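Local structure of signal transduction histidine-protein kinase/phosphatase MprB (Mycobacterium hassiacum, 6BLK) at residues R96-V99 with F103-S106. The protein is a mycobacterial sensor histidine kinase of a two-component system whose ATP-binding domain, the part in this structure, binds ATP, the probable phosphoryl donor for autophosphorylation of a histidine. Sequence-based numbering, arbitrary orientation.
With ATP (adenosine-5'-triphosphate), chain E.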
loop_
_atom_site.group_PDB
_atom_site.type_symbol
_atom_site.label_atom_id
_atom_site.label_comp_id
_atom_site.label_asym_id
_atom_site.label_seq_id
_atom_site.Cartn_x
_atom_site.Cartn_y
_atom_site.Cartn_z
ATOM N N ARG A 96 -11.677 -6.703 8.653
ATOM C CA ARG A 96 -10.244 -6.560 8.419
ATOM C C ARG A 96 -9.550 -7.912 8.252
ATOM O O ARG A 96 -8.409 -7.928 7.788
ATOM C CB ARG A 96 -9.585 -5.741 9.525
ATOM C CG ARG A 96 -9.904 -4.258 9.429
ATOM C CD ARG A 96 -9.386 -3.477 10.552
ATOM N NE ARG A 96 -10.008 -2.175 10.522
ATOM C CZ ARG A 96 -10.058 -1.360 11.552
ATOM N NH1 ARG A 96 -9.510 -1.697 12.704
ATOM N NH2 ARG A 96 -10.704 -0.206 11.416
ATOM N N HIS A 97 -10.241 -9.026 8.551
ATOM C CA HIS A 97 -9.747 -10.389 8.351
ATOM C C HIS A 97 -10.096 -10.969 6.972
ATOM O O HIS A 97 -9.632 -12.070 6.633
ATOM C CB HIS A 97 -10.317 -11.319 9.442
ATOM C CG HIS A 97 -11.795 -11.519 9.338
ATOM N ND1 HIS A 97 -12.377 -12.334 8.388
ATOM C CD2 HIS A 97 -12.814 -10.984 10.048
ATOM C CE1 HIS A 97 -13.693 -12.297 8.523
ATOM N NE2 HIS A 97 -13.982 -11.485 9.525
ATOM N N LEU A 98 -10.935 -10.305 6.184
ATOM C CA LEU A 98 -11.111 -10.686 4.792
ATOM C C LEU A 98 -10.201 -9.893 3.878
ATOM O O LEU A 98 -10.016 -10.266 2.716
ATOM C CB LEU A 98 -12.568 -10.472 4.343
ATOM C CG LEU A 98 -13.652 -11.484 4.744
ATOM C CD1 LEU A 98 -15.065 -11.008 4.314
ATOM C CD2 LEU A 98 -13.341 -12.851 4.141
ATOM N N VAL A 99 -9.622 -8.808 4.381
ATOM C CA VAL A 99 -8.725 -8.019 3.564
ATOM C C VAL A 99 -7.484 -8.868 3.309
ATOM O O VAL A 99 -6.973 -9.543 4.216
ATOM C CB VAL A 99 -8.384 -6.687 4.264
ATOM C CG1 VAL A 99 -7.398 -5.852 3.434
ATOM C CG2 VAL A 99 -9.615 -5.887 4.508
ATOM N N PHE A 103 -11.170 -12.002 -3.635
ATOM C CA PHE A 103 -12.595 -11.823 -3.867
ATOM C C PHE A 103 -13.297 -11.164 -2.687
ATOM O O PHE A 103 -14.530 -11.145 -2.616
ATOM C CB PHE A 103 -13.254 -13.153 -4.237
ATOM C CG PHE A 103 -12.489 -13.917 -5.283
ATOM C CD1 PHE A 103 -12.060 -13.299 -6.442
ATOM C CD2 PHE A 103 -12.165 -15.230 -5.086
ATOM C CE1 PHE A 103 -11.345 -13.995 -7.382
ATOM C CE2 PHE A 103 -11.409 -15.938 -6.019
ATOM C CZ PHE A 103 -11.000 -15.326 -7.158
ATOM N N PHE A 104 -12.548 -10.578 -1.767
ATOM C CA PHE A 104 -13.151 -9.709 -0.763
ATOM C C PHE A 104 -13.674 -8.426 -1.394
ATOM O O PHE A 104 -13.055 -7.861 -2.295
ATOM C CB PHE A 104 -12.142 -9.365 0.330
ATOM C CG PHE A 104 -12.614 -8.261 1.241
ATOM C CD1 PHE A 104 -13.730 -8.445 2.039
ATOM C CD2 PHE A 104 -11.960 -7.044 1.284
ATOM C CE1 PHE A 104 -14.178 -7.445 2.870
ATOM C CE2 PHE A 104 -12.400 -6.052 2.114
ATOM C CZ PHE A 104 -13.514 -6.250 2.906
ATOM N N ARG A 105 -14.861 -8.003 -0.940
ATOM C CA ARG A 105 -15.481 -6.750 -1.357
ATOM C C ARG A 105 -16.142 -6.141 -0.129
ATOM O O ARG A 105 -17.033 -6.763 0.461
ATOM C CB ARG A 105 -16.505 -7.022 -2.466
ATOM C CG ARG A 105 -16.737 -5.901 -3.441
ATOM C CD ARG A 105 -17.525 -6.414 -4.631
ATOM N NE ARG A 105 -17.821 -5.338 -5.573
ATOM C CZ ARG A 105 -17.130 -5.050 -6.670
ATOM N NH1 ARG A 105 -16.058 -5.749 -7.022
ATOM N NH2 ARG A 105 -17.523 -4.046 -7.437
ATOM N N SER A 106 -15.720 -4.934 0.256
ATOM C CA SER A 106 -16.289 -4.250 1.413
ATOM C C SER A 106 -17.663 -3.646 1.108
ATOM O O SER A 106 -17.839 -2.943 0.112
ATOM C CB SER A 106 -15.339 -3.144 1.870
ATOM O OG SER A 106 -15.844 -2.481 3.016
HETATM P PG ATP E . -8.465 -5.361 -8.116
HETATM O O1G ATP E . -7.542 -4.744 -7.081
HETATM O O2G ATP E . -8.349 -6.873 -8.360
HETATM O O3G ATP E . -8.586 -4.559 -9.401
HETATM P PB ATP E . -10.354 -4.556 -6.028
HETATM O O1B ATP E . -11.864 -4.659 -5.910
HETATM O O2B ATP E . -9.669 -3.234 -6.058
HETATM O O3B ATP E . -9.946 -5.252 -7.448
HETATM P PA ATP E . -8.594 -5.309 -3.803
HETATM O O1A ATP E . -8.042 -6.683 -3.435
HETATM O O2A ATP E . -7.614 -4.245 -4.231
HETATM O O3A ATP E . -9.728 -5.603 -4.941
HETATM O "O5'" ATP E . -9.501 -4.837 -2.614
HETATM C "C5'" ATP E . -10.511 -5.686 -2.096
HETATM C "C4'" ATP E . -11.682 -4.824 -1.640
HETATM O "O4'" ATP E . -11.270 -4.169 -0.435
HETATM C "C3'" ATP E . -12.161 -3.713 -2.582
HETATM O "O3'" ATP E . -13.123 -4.189 -3.549
HETATM C "C2'" ATP E . -12.778 -2.747 -1.588
HETATM O "O2'" ATP E . -14.091 -3.172 -1.176
HETATM C "C1'" ATP E . -11.877 -2.884 -0.381
HETATM N N9 ATP E . -10.781 -1.898 -0.346
HETATM C C8 ATP E . -9.447 -2.100 -0.616
HETATM N N7 ATP E . -8.748 -0.946 -0.420
HETATM C C5 ATP E . -9.644 -0.017 -0.020
HETATM C C6 ATP E . -9.530 1.371 0.373
HETATM N N6 ATP E . -8.332 1.968 0.312
HETATM N N1 ATP E . -10.644 2.000 0.741
HETATM C C2 ATP E . -11.841 1.386 0.775
HETATM N N3 ATP E . -12.017 0.099 0.447
HETATM C C4 ATP E . -10.953 -0.638 0.053
#
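With CG turned away from the backbone N (chi1 169°), the F104 ring is swung onto L98 and V99, and a chi1 of -78° puts CG of L98 anti to the carbonyl carbon, beside the backbone N. CB of L98 then lies 3.3 Å from CD1 of F104, a snug apolar contact, while the methyl CD1 of L98 reaches the same F104 CD1 at 3.7 Å. V99 works on the other half of the ring: its CG2 meets CE2 of F104 at 3.7 Å. Between these two side chains runs the backbone of 98-99, with C of L98 3.9 Å above one face of the F104 ring and N of V99 over the same face, both displaced toward the rim. S106 N lies 3.7 Å above the opposite face of F104, also toward the rim, so the ring is flanked by two pieces of main chain.

The nucleotide meets this aromatic group as well. O4' of the ATP ribose approaches CD2 of F104 obliquely at 3.4 Å, and two residues on, in extended chain, S106 N donates a hydrogen bond to ATP O2' (2.8 Å, N-H...O angle 159°). OG of S106 is hydrogen-bonded to S108 N and to OE1 of E95, the residue just before 96-99. R105 points away from 96-99, and its guanidinium bonds to S111, M112 and G114.

Both segments belong to the long loop between strand 79-85 and helix 118-128, the ATP lid region of the HATPase_c fold. F104, R105 and S106 line the pocket, and V99 lies close to L119, another ATP-binding residue. The chemistry across 96-99 and 103-106 is therefore apolar, without hydrogen bonds, whereas the main-chain N-H of S106 contributes a hydrogen bond to the ribose.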